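Side-chain contacts in period circadian protein homolog 2 (Mus musculus, PDB 3GDI), which serves in the mammalian circadian clock, where it takes part in transcription regulation and probably uses its tandem PAS domains for protein-protein interactions: residues P199-L204 with P210-I215; A214-I219 with R302-P307. All blocks are in the same frame, centred on the assembly; numbering follows the deposited sequence.

Contact 1 (P199-L204 with P210-I215)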
loop_
_atom_site.group_PDB
_atom_site.type_symbol
_atom_site.label_atom_id
_atom_site.label_comp_id
_atom_site.label_asym_id
_atom_site.label_seq_id
_atom_site.Cartn_x
_atom_site.Cartn_y
_atom_site.Cartn_z
ATOM N N PRO A 199 7.411 -11.248 -0.286
ATOM C CA PRO A 199 7.372 -12.130 -1.457
ATOM C C PRO A 199 6.214 -13.102 -1.447
ATOM O O PRO A 199 5.991 -13.808 -0.473
ATOM C CB PRO A 199 8.723 -12.860 -1.401
ATOM C CG PRO A 199 9.617 -11.903 -0.650
ATOM C CD PRO A 199 8.678 -11.423 0.450
ATOM N N VAL A 200 5.485 -13.130 -2.548
ATOM C CA VAL A 200 4.368 -14.038 -2.718
ATOM C C VAL A 200 4.886 -15.468 -2.641
ATOM O O VAL A 200 4.319 -16.312 -1.953
ATOM C CB VAL A 200 3.736 -13.843 -4.105
ATOM C CG1 VAL A 200 2.749 -14.964 -4.406
ATOM C CG2 VAL A 200 3.071 -12.479 -4.174
ATOM N N LEU A 201 5.975 -15.724 -3.357
ATOM C CA LEU A 201 6.578 -17.047 -3.426
ATOM C C LEU A 201 7.006 -17.654 -2.101
ATOM O O LEU A 201 7.070 -18.873 -1.966
ATOM C CB LEU A 201 7.770 -17.014 -4.382
ATOM C CG LEU A 201 7.439 -17.387 -5.826
ATOM C CD1 LEU A 201 6.160 -16.703 -6.231
ATOM C CD2 LEU A 201 8.585 -16.994 -6.751
ATOM N N VAL A 202 7.307 -16.805 -1.128
ATOM C CA VAL A 202 7.727 -17.281 0.180
ATOM C C VAL A 202 6.613 -18.075 0.862
ATOM O O VAL A 202 6.870 -19.105 1.491
ATOM C CB VAL A 202 8.216 -16.080 1.059
ATOM C CG1 VAL A 202 7.896 -16.286 2.523
ATOM C CG2 VAL A 202 9.710 -15.937 0.901
ATOM N N GLN A 203 5.375 -17.617 0.712
ATOM C CA GLN A 203 4.233 -18.296 1.317
ATOM C C GLN A 203 3.863 -19.601 0.627
ATOM O O GLN A 203 3.107 -20.395 1.169
ATOM C CB GLN A 203 3.008 -17.386 1.302
ATOM C CG GLN A 203 3.197 -16.088 2.038
ATOM C CD GLN A 203 3.614 -16.293 3.474
ATOM O OE1 GLN A 203 3.147 -17.208 4.143
ATOM N NE2 GLN A 203 4.483 -15.425 3.962
ATOM N N LEU A 204 4.372 -19.831 -0.572
ATOM C CA LEU A 204 4.029 -21.058 -1.277
ATOM C C LEU A 204 4.916 -22.214 -0.858
ATOM O O LEU A 204 6.055 -22.017 -0.452
ATOM C CB LEU A 204 4.134 -20.849 -2.795
ATOM C CG LEU A 204 2.881 -20.441 -3.579
ATOM C CD1 LEU A 204 2.207 -19.224 -2.983
ATOM C CD2 LEU A 204 3.292 -20.152 -4.995
ATOM N N PRO A 210 8.062 -23.316 -8.432
ATOM C CA PRO A 210 8.372 -23.301 -9.864
ATOM C C PRO A 210 7.083 -23.213 -10.691
ATOM O O PRO A 210 7.080 -22.704 -11.810
ATOM C CB PRO A 210 9.106 -24.624 -10.066
ATOM C CG PRO A 210 9.845 -24.784 -8.762
ATOM C CD PRO A 210 8.794 -24.396 -7.741
ATOM N N LEU A 211 5.986 -23.710 -10.133
ATOM C CA LEU A 211 4.705 -23.665 -10.831
ATOM C C LEU A 211 4.321 -22.220 -11.108
ATOM O O LEU A 211 3.691 -21.926 -12.120
ATOM C CB LEU A 211 3.597 -24.323 -10.000
ATOM C CG LEU A 211 3.510 -25.850 -9.898
ATOM C CD1 LEU A 211 4.826 -26.433 -9.392
ATOM C CD2 LEU A 211 2.360 -26.217 -8.957
ATOM N N MET A 212 4.697 -21.325 -10.200
ATOM C CA MET A 212 4.370 -19.916 -10.357
ATOM C C MET A 212 4.884 -19.336 -11.662
ATOM O O MET A 212 4.264 -18.442 -12.235
ATOM C CB MET A 212 4.907 -19.096 -9.180
ATOM C CG MET A 212 4.074 -19.216 -7.937
ATOM S SD MET A 212 2.310 -18.903 -8.265
ATOM C CE MET A 212 2.234 -17.177 -8.012
ATOM N N LEU A 213 6.009 -19.855 -12.140
ATOM C CA LEU A 213 6.577 -19.366 -13.387
ATOM C C LEU A 213 5.630 -19.627 -14.552
ATOM O O LEU A 213 5.426 -18.758 -15.401
ATOM C CB LEU A 213 7.916 -20.041 -13.663
ATOM C CG LEU A 213 8.597 -19.565 -14.943
ATOM C CD1 LEU A 213 8.948 -18.089 -14.816
ATOM C CD2 LEU A 213 9.845 -20.396 -15.188
ATOM N N ALA A 214 5.051 -20.823 -14.586
ATOM C CA ALA A 214 4.128 -21.201 -15.647
ATOM C C ALA A 214 2.803 -20.486 -15.476
ATOM O O ALA A 214 2.120 -20.164 -16.443
ATOM C CB ALA A 214 3.907 -22.708 -15.641
ATOM N N ILE A 215 2.432 -20.234 -14.234
ATOM C CA ILE A 215 1.179 -19.559 -13.988
ATOM C C ILE A 215 1.238 -18.144 -14.530
ATOM O O ILE A 215 0.299 -17.686 -15.167
ATOM C CB ILE A 215 0.852 -19.559 -12.490
ATOM C CG1 ILE A 215 0.488 -20.981 -12.068
ATOM C CG2 ILE A 215 -0.287 -18.610 -12.195
ATOM C CD1 ILE A 215 0.596 -21.235 -10.571
#
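Two bends in the chain of Met212, chi2 -51° and chi3 -90°, together with a chi1 of -78° that sets CG beside the backbone N, curl this side chain against Val200, Leu201 and Leu204. The setting is a PAS fold, in which short helical elements and a longer helix lie outside a five-stranded antiparallel sheet of order 2-1-5-4-3. Here the short turn 200-203 faces the longer helix 209-221, and the closest CA atoms are those of Leu201 and Met212, 7.8 Å apart.

Met212 carries this contact for its helix. An unbranched thioether suits the place because it can fold so that its methylenes meet Leu201, its chain Leu204 and its methyl Val200. The Leu201 and Met212 side chains run alongside one another, each heading the other way, and the Leu201 methyl CD1 lies 3.7 Å from CG of Met212 and 4.0 Å from its CB. Leu204 comes in at about a right angle to the methionine chain, directing CD2 toward it, although the modelled approach to CG is too tight to be trusted in detail.

The backbone of the turn explains why both leucines serve one methionine. Gln203 N bonds to Val200 O, and Leu204 N to Leu201 O, so residues three apart return to a similar side. Leucine suits both positions, since its branch lies one carbon out and can span the gap between the backbones. Leu201 also packs on Val293, Leu296 and Thr297 of helix 291-303, while Val200 touches Phe177 of strand 177-180. Val200, branched at CB, stays short, and the bent methionine supplies the length: its terminal CE stops 4.3 Å from CG1 of Val200.

Contact 2 (A214-I219 with R302-P307)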
loop_
_atom_site.group_PDB
_atom_site.type_symbol
_atom_site.label_atom_id
_atom_site.label_comp_id
_atom_site.label_asym_id
_atom_site.label_seq_id
_atom_site.Cartn_x
_atom_site.Cartn_y
_atom_site.Cartn_z
ATOM N N ALA A 214 5.051 -20.823 -14.586
ATOM C CA ALA A 214 4.128 -21.201 -15.647
ATOM C C ALA A 214 2.803 -20.486 -15.476
ATOM O O ALA A 214 2.120 -20.164 -16.443
ATOM C CB ALA A 214 3.907 -22.708 -15.641
ATOM N N ILE A 215 2.432 -20.234 -14.234
ATOM C CA ILE A 215 1.179 -19.559 -13.988
ATOM C C ILE A 215 1.238 -18.144 -14.530
ATOM O O ILE A 215 0.299 -17.686 -15.167
ATOM C CB ILE A 215 0.852 -19.559 -12.490
ATOM C CG1 ILE A 215 0.488 -20.981 -12.068
ATOM C CG2 ILE A 215 -0.287 -18.610 -12.195
ATOM C CD1 ILE A 215 0.596 -21.235 -10.571
ATOM N N HIS A 216 2.341 -17.443 -14.303
ATOM C CA HIS A 216 2.406 -16.084 -14.814
ATOM C C HIS A 216 2.456 -16.039 -16.336
ATOM O O HIS A 216 1.870 -15.147 -16.948
ATOM C CB HIS A 216 3.569 -15.323 -14.179
ATOM C CG HIS A 216 3.343 -15.011 -12.734
ATOM N ND1 HIS A 216 3.373 -15.977 -11.752
ATOM C CD2 HIS A 216 2.978 -13.863 -12.118
ATOM C CE1 HIS A 216 3.032 -15.439 -10.595
ATOM N NE2 HIS A 216 2.785 -14.157 -10.789
ATOM N N LYS A 217 3.123 -17.014 -16.948
ATOM C CA LYS A 217 3.193 -17.077 -18.405
ATOM C C LYS A 217 1.782 -17.182 -18.976
ATOM O O LYS A 217 1.455 -16.526 -19.964
ATOM C CB LYS A 217 4.022 -18.278 -18.859
ATOM C CG LYS A 217 5.473 -18.180 -18.457
ATOM C CD LYS A 217 6.359 -19.083 -19.296
ATOM C CE LYS A 217 7.831 -18.736 -19.074
ATOM N NZ LYS A 217 8.740 -19.606 -19.868
ATOM N N LYS A 218 0.944 -18.002 -18.352
ATOM C CA LYS A 218 -0.420 -18.139 -18.830
ATOM C C LYS A 218 -1.210 -16.868 -18.533
ATOM O O LYS A 218 -2.078 -16.478 -19.312
ATOM C CB LYS A 218 -1.121 -19.333 -18.179
ATOM C CG LYS A 218 -0.471 -20.674 -18.475
ATOM C CD LYS A 218 -1.321 -21.838 -17.946
ATOM C CE LYS A 218 -0.609 -23.193 -18.089
ATOM N NZ LYS A 218 -0.270 -23.535 -19.502
ATOM N N ILE A 219 -0.908 -16.220 -17.412
ATOM C CA ILE A 219 -1.630 -15.008 -17.040
ATOM C C ILE A 219 -1.498 -13.885 -18.056
ATOM O O ILE A 219 -2.496 -13.294 -18.452
ATOM C CB ILE A 219 -1.180 -14.465 -15.667
ATOM C CG1 ILE A 219 -1.649 -15.404 -14.554
ATOM C CG2 ILE A 219 -1.741 -13.072 -15.450
ATOM C CD1 ILE A 219 -1.227 -14.953 -13.171
ATOM N N ARG A 302 10.695 -10.106 -14.678
ATOM C CA ARG A 302 11.221 -9.883 -16.017
ATOM C C ARG A 302 10.108 -10.183 -17.014
ATOM O O ARG A 302 9.828 -9.393 -17.910
ATOM C CB ARG A 302 12.412 -10.809 -16.285
ATOM C CG ARG A 302 13.063 -10.589 -17.646
ATOM C CD ARG A 302 14.087 -11.675 -18.003
ATOM N NE ARG A 302 14.775 -11.357 -19.258
ATOM C CZ ARG A 302 15.619 -12.166 -19.900
ATOM N NH1 ARG A 302 15.903 -13.373 -19.420
ATOM N NH2 ARG A 302 16.185 -11.760 -21.033
ATOM N N LEU A 303 9.471 -11.331 -16.841
ATOM C CA LEU A 303 8.380 -11.755 -17.711
ATOM C C LEU A 303 7.235 -10.727 -17.789
ATOM O O LEU A 303 6.761 -10.394 -18.871
ATOM C CB LEU A 303 7.829 -13.094 -17.212
ATOM C CG LEU A 303 6.824 -13.796 -18.120
ATOM C CD1 LEU A 303 7.580 -14.378 -19.306
ATOM C CD2 LEU A 303 6.090 -14.898 -17.364
ATOM N N LEU A 304 6.797 -10.230 -16.636
ATOM C CA LEU A 304 5.702 -9.269 -16.577
ATOM C C LEU A 304 6.037 -7.869 -17.085
ATOM O O LEU A 304 5.184 -6.983 -17.075
ATOM C CB LEU A 304 5.160 -9.154 -15.145
ATOM C CG LEU A 304 4.313 -10.248 -14.475
ATOM C CD1 LEU A 304 3.548 -11.058 -15.494
ATOM C CD2 LEU A 304 5.209 -11.134 -13.670
ATOM N N MET A 305 7.272 -7.655 -17.515
ATOM C CA MET A 305 7.653 -6.342 -18.019
ATOM C C MET A 305 7.243 -6.185 -19.483
ATOM O O MET A 305 7.246 -5.086 -20.014
ATOM C CB MET A 305 9.162 -6.140 -17.893
ATOM C CG MET A 305 9.683 -5.993 -16.470
ATOM S SD MET A 305 9.542 -4.304 -15.856
ATOM C CE MET A 305 7.996 -4.404 -14.850
ATOM N N GLN A 306 6.887 -7.281 -20.141
ATOM C CA GLN A 306 6.499 -7.203 -21.546
ATOM C C GLN A 306 5.063 -6.760 -21.759
ATOM O O GLN A 306 4.152 -7.207 -21.063
ATOM C CB GLN A 306 6.705 -8.548 -22.245
ATOM C CG GLN A 306 8.152 -9.006 -22.267
ATOM C CD GLN A 306 9.112 -7.878 -22.624
ATOM O OE1 GLN A 306 9.012 -7.277 -23.698
ATOM N NE2 GLN A 306 10.046 -7.583 -21.719
ATOM N N PRO A 307 4.846 -5.853 -22.726
ATOM C CA PRO A 307 3.500 -5.355 -23.029
ATOM C C PRO A 307 2.653 -6.528 -23.495
ATOM O O PRO A 307 3.131 -7.389 -24.230
ATOM C CB PRO A 307 3.748 -4.350 -24.150
ATOM C CG PRO A 307 5.110 -3.830 -23.828
ATOM C CD PRO A 307 5.859 -5.091 -23.478
#
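His216 meets Leu303 and Leu304 with different parts of its side chain. Its CB lies 4.1 Å from CD2 of Leu303, and beyond it the ring presents its own CD2 to CD2 of Leu304 at 3.9 Å. Leu304 approaches that ring obliquely. The two ring nitrogens point to other partners: ND1 is hydrogen-bonded to Met212 O, one turn earlier in the same helix, and NE2 to NE2 of His171, whose ring plane is turned about 55° from that of His216. Histidine suits this buried place because its ring carbon CD2 can take a leucine methyl while both nitrogens are hydrogen-bonded, and the two bonds should fix the ring's rotation.

Leu303 reaches toward the helix because its chi1 of -171° turns CG away from its own N, and CD2 lies against the backbone where His216 joins Lys217, 3.9 Å from His216 C. The same methyl is 3.5 Å from CG of Lys217, and the lysine chain runs roughly perpendicular to the Leu303 side chain. Lysine fits this exposed border, as its methylenes can pack on leucine while the chain runs on, extended, toward its amine.

The contact thus joins helix 209-221 to helix 291-303 and the type I turn Leu303-Gln306, with His216 resting on Ile262 and Leu304 on Ile259, both of strand 259-268.

How the contacts relate
Contacts 1 and 2 share helix 209-221, and their centres lie 12 Å apart. Contact 1 uses its earlier part, facing the turn 200-203; contact 2 uses the following part, facing 302-307. Met212 and His216, the principal residues of the helix in the two contacts, are four positions apart, about one turn. Helix 291-303 links the contacts a second time, since it meets Leu201 through its earlier residues and contributes Leu303. Both contacts are on one side of the chain's centre, their own centres about 19 and 26 Å from it, and together they join helix 209-221 to the short helix 200-203 and to the 302-307 segment, beside the second PAS sheet.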